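Local atomic coordinates of putative glutathione transferase (Sphingobium chlorophenolicum, PDB entry 4FQU), a protein that catalyses the glutathione-dependent reduction of glutathionyl-hydroquinones, including chlorinated ones formed during pentachlorophenol breakdown, to the corresponding hydroquinones. Residues Phe203-Glu217 and Cys248-Leu262. Sequence-based numbering, arbitrary orientation.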
loop_
_atom_site.group_PDB
_atom_site.type_symbol
_atom_site.label_atom_id
_atom_site.label_comp_id
_atom_site.label_asym_id
_atom_site.label_seq_id
_atom_site.Cartn_x
_atom_site.Cartn_y
_atom_site.Cartn_z
ATOM N N PHE A 203 14.327 2.331 6.270
ATOM C CA PHE A 203 14.320 3.783 6.432
ATOM C C PHE A 203 15.567 4.391 7.127
ATOM O O PHE A 203 16.002 5.461 6.759
ATOM C CB PHE A 203 12.981 4.268 7.001
ATOM C CG PHE A 203 11.863 4.164 5.996
ATOM C CD1 PHE A 203 11.582 5.215 5.127
ATOM C CD2 PHE A 203 11.161 2.997 5.842
ATOM C CE1 PHE A 203 10.576 5.125 4.151
ATOM C CE2 PHE A 203 10.162 2.911 4.879
ATOM C CZ PHE A 203 9.873 3.988 4.036
ATOM N N ASP A 204 16.170 3.716 8.097
ATOM C CA ASP A 204 17.440 4.196 8.648
ATOM C C ASP A 204 18.490 4.354 7.544
ATOM O O ASP A 204 19.329 5.259 7.559
ATOM C CB ASP A 204 17.965 3.203 9.676
ATOM C CG ASP A 204 17.227 3.266 11.002
ATOM O OD1 ASP A 204 16.644 4.327 11.332
ATOM O OD2 ASP A 204 17.262 2.245 11.719
ATOM N N THR A 205 18.447 3.438 6.587
ATOM C CA THR A 205 19.357 3.492 5.468
ATOM C C THR A 205 18.990 4.583 4.479
ATOM O O THR A 205 19.867 5.203 3.894
ATOM C CB THR A 205 19.500 2.150 4.740
ATOM O OG1 THR A 205 20.366 1.286 5.475
ATOM C CG2 THR A 205 20.158 2.377 3.427
ATOM N N LEU A 206 17.713 4.837 4.262
ATOM C CA LEU A 206 17.391 5.981 3.418
ATOM C C LEU A 206 17.821 7.277 4.131
ATOM O O LEU A 206 18.412 8.162 3.508
ATOM C CB LEU A 206 15.911 6.027 3.014
ATOM C CG LEU A 206 15.370 4.801 2.286
ATOM C CD1 LEU A 206 13.882 4.935 2.113
ATOM C CD2 LEU A 206 16.063 4.604 0.954
ATOM N N ASP A 207 17.545 7.367 5.438
ATOM C CA ASP A 207 17.824 8.556 6.228
ATOM C C ASP A 207 19.315 8.830 6.119
ATOM O O ASP A 207 19.743 9.978 6.034
ATOM C CB ASP A 207 17.388 8.365 7.697
ATOM C CG ASP A 207 15.868 8.536 7.914
ATOM O OD1 ASP A 207 15.219 9.158 7.036
ATOM O OD2 ASP A 207 15.322 8.074 8.966
ATOM N N TRP A 208 20.108 7.764 6.098
ATOM C CA TRP A 208 21.558 7.900 5.928
ATOM C C TRP A 208 22.037 8.342 4.519
ATOM O O TRP A 208 22.902 9.230 4.359
ATOM C CB TRP A 208 22.260 6.593 6.275
ATOM C CG TRP A 208 23.735 6.745 6.151
ATOM C CD1 TRP A 208 24.553 7.422 6.991
ATOM C CD2 TRP A 208 24.556 6.258 5.103
ATOM N NE1 TRP A 208 25.844 7.383 6.544
ATOM C CE2 TRP A 208 25.874 6.662 5.387
ATOM C CE3 TRP A 208 24.307 5.517 3.952
ATOM C CZ2 TRP A 208 26.927 6.364 4.571
ATOM C CZ3 TRP A 208 25.344 5.211 3.148
ATOM C CH2 TRP A 208 26.651 5.638 3.453
ATOM N N LEU A 209 21.491 7.675 3.508
ATOM C CA LEU A 209 21.772 7.998 2.134
ATOM C C LEU A 209 21.428 9.458 1.826
ATOM O O LEU A 209 22.177 10.146 1.143
ATOM C CB LEU A 209 21.021 7.033 1.242
ATOM C CG LEU A 209 21.780 5.721 1.150
ATOM C CD1 LEU A 209 20.905 4.686 0.601
ATOM C CD2 LEU A 209 23.022 5.845 0.278
ATOM N N GLU A 210 20.306 9.937 2.344
ATOM C CA GLU A 210 19.928 11.311 2.112
ATOM C C GLU A 210 20.990 12.257 2.643
ATOM O O GLU A 210 21.266 13.288 2.022
ATOM C CB GLU A 210 18.570 11.627 2.716
ATOM C CG GLU A 210 18.154 13.074 2.610
ATOM C CD GLU A 210 17.616 13.461 1.233
ATOM O OE1 GLU A 210 17.376 12.571 0.392
ATOM O OE2 GLU A 210 17.421 14.672 0.987
ATOM N N GLU A 211 21.613 11.935 3.773
ATOM C CA GLU A 211 22.628 12.866 4.292
ATOM C C GLU A 211 23.873 12.825 3.445
ATOM O O GLU A 211 24.412 13.855 3.029
ATOM C CB GLU A 211 22.987 12.604 5.757
ATOM C CG GLU A 211 22.478 13.690 6.718
ATOM C CD GLU A 211 23.371 14.939 6.790
ATOM O OE1 GLU A 211 24.592 14.808 6.572
ATOM O OE2 GLU A 211 22.855 16.053 7.084
ATOM N N HIS A 212 24.323 11.617 3.187
ATOM C CA HIS A 212 25.508 11.428 2.395
ATOM C C HIS A 212 25.436 12.223 1.124
ATOM O O HIS A 212 26.440 12.692 0.613
ATOM C CB HIS A 212 25.620 9.971 2.018
ATOM C CG HIS A 212 26.993 9.568 1.658
ATOM N ND1 HIS A 212 28.010 9.517 2.586
ATOM C CD2 HIS A 212 27.541 9.234 0.471
ATOM C CE1 HIS A 212 29.126 9.150 1.989
ATOM N NE2 HIS A 212 28.872 8.981 0.701
ATOM N N LEU A 213 24.230 12.356 0.598
ATOM C CA LEU A 213 24.052 12.926 -0.720
ATOM C C LEU A 213 23.949 14.441 -0.674
ATOM O O LEU A 213 23.645 15.081 -1.706
ATOM C CB LEU A 213 22.810 12.318 -1.402
ATOM C CG LEU A 213 22.957 10.920 -1.990
ATOM C CD1 LEU A 213 21.699 10.437 -2.645
ATOM C CD2 LEU A 213 24.044 10.879 -2.987
ATOM N N THR A 214 24.195 15.027 0.496
ATOM C CA THR A 214 23.789 16.415 0.661
ATOM C C THR A 214 24.489 17.431 -0.247
ATOM O O THR A 214 23.819 18.137 -1.030
ATOM C CB THR A 214 23.670 16.878 2.114
ATOM O OG1 THR A 214 22.299 16.724 2.535
ATOM C CG2 THR A 214 24.049 18.353 2.212
ATOM N N GLY A 215 25.807 17.509 -0.203
ATOM C CA GLY A 215 26.444 18.380 -1.164
ATOM C C GLY A 215 27.016 17.611 -2.314
ATOM O O GLY A 215 27.984 18.045 -2.881
ATOM N N ARG A 216 26.437 16.464 -2.649
ATOM C CA ARG A 216 27.003 15.560 -3.660
ATOM C C ARG A 216 26.078 15.390 -4.845
ATOM O O ARG A 216 24.925 15.816 -4.802
ATOM C CB ARG A 216 27.291 14.173 -3.088
ATOM C CG ARG A 216 28.272 14.125 -1.929
ATOM C CD ARG A 216 28.651 12.677 -1.605
ATOM N NE ARG A 216 29.398 12.505 -0.361
ATOM C CZ ARG A 216 30.719 12.402 -0.294
ATOM N NH1 ARG A 216 31.440 12.467 -1.409
ATOM N NH2 ARG A 216 31.316 12.231 0.881
ATOM N N GLU A 217 26.605 14.771 -5.903
ATOM C CA GLU A 217 25.846 14.522 -7.127
ATOM C C GLU A 217 25.769 13.033 -7.289
ATOM O O GLU A 217 24.823 12.517 -7.868
ATOM C CB GLU A 217 26.503 15.112 -8.393
ATOM C CG GLU A 217 26.374 16.620 -8.622
ATOM C CD GLU A 217 24.936 17.129 -8.707
ATOM O OE1 GLU A 217 23.972 16.322 -8.664
ATOM O OE2 GLU A 217 24.779 18.364 -8.826
ATOM N N CYS A 248 6.423 -0.613 2.438
ATOM C CA CYS A 248 7.537 0.253 2.797
ATOM C C CYS A 248 7.159 1.729 2.877
ATOM O O CYS A 248 7.674 2.566 2.148
ATOM C CB CYS A 248 8.639 0.020 1.804
ATOM S SG CYS A 248 9.158 -1.648 1.916
ATOM N N ASN A 249 6.253 2.042 3.787
ATOM C CA ASN A 249 5.527 3.283 3.670
ATOM C C ASN A 249 5.729 4.267 4.786
ATOM O O ASN A 249 4.887 5.122 4.991
ATOM C CB ASN A 249 4.020 3.007 3.511
ATOM C CG ASN A 249 3.391 2.627 4.797
ATOM O OD1 ASN A 249 4.090 2.239 5.696
ATOM N ND2 ASN A 249 2.088 2.762 4.918
ATOM N N LEU A 250 6.842 4.173 5.492
ATOM C CA LEU A 250 7.150 5.181 6.491
ATOM C C LEU A 250 7.116 6.593 5.867
ATOM O O LEU A 250 6.547 7.505 6.425
ATOM C CB LEU A 250 8.478 4.877 7.169
ATOM C CG LEU A 250 8.778 5.759 8.377
ATOM C CD1 LEU A 250 7.863 5.469 9.539
ATOM C CD2 LEU A 250 10.191 5.500 8.733
ATOM N N ARG A 251 7.727 6.762 4.700
ATOM C CA ARG A 251 7.498 7.931 3.842
ATOM C C ARG A 251 7.842 7.612 2.382
ATOM O O ARG A 251 8.119 6.484 2.051
ATOM C CB ARG A 251 8.292 9.126 4.329
ATOM C CG ARG A 251 9.797 8.998 4.208
ATOM C CD ARG A 251 10.469 10.092 5.046
ATOM N NE ARG A 251 11.337 9.510 6.060
ATOM C CZ ARG A 251 11.017 9.404 7.344
ATOM N NH1 ARG A 251 9.845 9.883 7.748
ATOM N NH2 ARG A 251 11.884 8.853 8.213
ATOM N N ARG A 252 7.821 8.587 1.493
ATOM C CA ARG A 252 8.076 8.273 0.093
ATOM C C ARG A 252 9.472 8.663 -0.272
ATOM O O ARG A 252 10.027 9.549 0.325
ATOM C CB ARG A 252 7.100 9.029 -0.785
ATOM C CG ARG A 252 5.706 8.721 -0.433
ATOM C CD ARG A 252 4.740 9.657 -1.072
ATOM N NE ARG A 252 5.096 11.020 -0.768
ATOM C CZ ARG A 252 4.986 12.017 -1.627
ATOM N NH1 ARG A 252 4.532 11.783 -2.848
ATOM N NH2 ARG A 252 5.339 13.229 -1.256
ATOM N N ILE A 253 10.047 8.009 -1.257
ATOM C CA ILE A 253 11.298 8.516 -1.788
ATOM C C ILE A 253 11.096 9.966 -2.217
ATOM O O ILE A 253 12.043 10.780 -2.195
ATOM C CB ILE A 253 11.803 7.720 -3.002
ATOM C CG1 ILE A 253 11.772 6.227 -2.713
ATOM C CG2 ILE A 253 13.211 8.162 -3.375
ATOM C CD1 ILE A 253 12.591 5.871 -1.559
ATOM N N ALA A 254 9.856 10.280 -2.596
ATOM C CA ALA A 254 9.476 11.630 -2.975
ATOM C C ALA A 254 9.671 12.592 -1.818
ATOM O O ALA A 254 9.671 13.787 -1.992
ATOM C CB ALA A 254 8.068 11.645 -3.390
ATOM N N ASP A 255 9.846 12.077 -0.619
ATOM C CA ASP A 255 9.947 12.970 0.510
ATOM C C ASP A 255 11.383 13.177 0.896
ATOM O O ASP A 255 11.664 13.814 1.902
ATOM C CB ASP A 255 9.179 12.404 1.683
ATOM C CG ASP A 255 7.707 12.268 1.396
ATOM O OD1 ASP A 255 7.138 13.264 0.877
ATOM O OD2 ASP A 255 7.131 11.186 1.703
ATOM N N TYR A 256 12.290 12.602 0.115
ATOM C CA TYR A 256 13.740 12.724 0.359
ATOM C C TYR A 256 14.318 13.510 -0.783
ATOM O O TYR A 256 14.594 12.936 -1.836
ATOM C CB TYR A 256 14.431 11.361 0.338
ATOM C CG TYR A 256 14.254 10.539 1.566
ATOM C CD1 TYR A 256 14.930 10.839 2.728
ATOM C CD2 TYR A 256 13.425 9.434 1.553
ATOM C CE1 TYR A 256 14.770 10.078 3.855
ATOM C CE2 TYR A 256 13.252 8.659 2.669
ATOM C CZ TYR A 256 13.929 8.985 3.811
ATOM O OH TYR A 256 13.751 8.192 4.901
ATOM N N PRO A 257 14.469 14.825 -0.605
ATOM C CA PRO A 257 14.925 15.695 -1.683
ATOM C C PRO A 257 16.187 15.176 -2.328
ATOM O O PRO A 257 16.177 14.948 -3.519
ATOM C CB PRO A 257 15.153 17.021 -0.985
ATOM C CG PRO A 257 15.002 16.730 0.439
ATOM C CD PRO A 257 14.077 15.608 0.551
ATOM N N ASN A 258 17.235 14.935 -1.570
ATOM C CA ASN A 258 18.450 14.469 -2.192
ATOM C C ASN A 258 18.365 13.186 -2.990
ATOM O O ASN A 258 18.951 13.123 -4.063
ATOM C CB ASN A 258 19.576 14.404 -1.200
ATOM C CG ASN A 258 20.236 15.705 -1.056
ATOM O OD1 ASN A 258 20.427 16.415 -2.042
ATOM N ND2 ASN A 258 20.577 16.065 0.168
ATOM N N LEU A 259 17.671 12.170 -2.474
ATOM C CA LEU A 259 17.465 10.930 -3.219
ATOM C C LEU A 259 16.607 11.157 -4.463
ATOM O O LEU A 259 16.957 10.697 -5.550
ATOM C CB LEU A 259 16.812 9.862 -2.358
ATOM C CG LEU A 259 17.833 9.366 -1.349
ATOM C CD1 LEU A 259 17.229 8.479 -0.274
ATOM C CD2 LEU A 259 18.957 8.651 -2.070
ATOM N N SER A 260 15.486 11.865 -4.310
ATOM C CA SER A 260 14.571 12.134 -5.420
ATOM C C SER A 260 15.320 12.793 -6.536
ATOM O O SER A 260 14.955 12.633 -7.692
ATOM C CB SER A 260 13.433 13.047 -4.989
ATOM O OG SER A 260 12.355 12.282 -4.487
ATOM N N ARG A 261 16.374 13.529 -6.183
ATOM C CA ARG A 261 17.187 14.234 -7.148
ATOM C C ARG A 261 18.047 13.221 -7.907
ATOM O O ARG A 261 18.079 13.249 -9.137
ATOM C CB ARG A 261 18.017 15.285 -6.426
ATOM C CG ARG A 261 18.438 16.533 -7.216
ATOM C CD ARG A 261 19.115 17.605 -6.291
ATOM N NE ARG A 261 19.919 17.041 -5.180
ATOM C CZ ARG A 261 21.187 16.589 -5.276
ATOM N NH1 ARG A 261 21.821 16.643 -6.461
ATOM N NH2 ARG A 261 21.820 16.067 -4.192
ATOM N N LEU A 262 18.724 12.316 -7.181
ATOM C CA LEU A 262 19.515 11.241 -7.794
ATOM C C LEU A 262 18.664 10.397 -8.744
ATOM O O LEU A 262 19.083 10.058 -9.846
ATOM C CB LEU A 262 20.157 10.335 -6.742
ATOM C CG LEU A 262 20.885 9.070 -7.260
ATOM C CD1 LEU A 262 22.199 9.430 -7.805
ATOM C CD2 LEU A 262 21.131 8.098 -6.171
#
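Extended from the backbone N at chi1 (175°) and bent at chi2 (79°), the E210 chain carries its carboxylate from the side of helix 192-212 to the start of helix 257-268, while Y256 sends its hydroxyl to D207. The contact lies in the all-helical C-terminal domain of the glutathione transferase fold, where the two helix segments cross at 77°. Y256 is the N-cap residue, and E210 receives the first turn behind it: OE2 accepts from N258 N (2.6 Å) and OE1 from L259 N (2.9 Å), both on the syn side, so two bonds fix the carboxylate's rotation and its negative charge probably interacts favourably with the helix dipole at this N-terminus. Y256 OH gives its proton to D207 OD1 (2.8 Å) from above the carboxylate plane and accepts from R251 NE (3.0 Å), whose guanidinium also forms a long salt bridge to D207. A phenylalanine at Y256 lacks the hydroxyl, and the R251 guanidinium and D207 carboxylate would probably be freer to turn. L206 CB packs against Y256 CZ, and L213 CD1 meets L259 CD2. Near the loop 248-252, which also touches the second subunit, L250 CB sits 3.3 Å from the F203 ring centroid, a CH-pi contact over the face. At the far end R261 NH2 donates to R216 O (3.2 Å), approaching nearly in line with the carbonyl bond, and R216 O lies near the guanidinium plane.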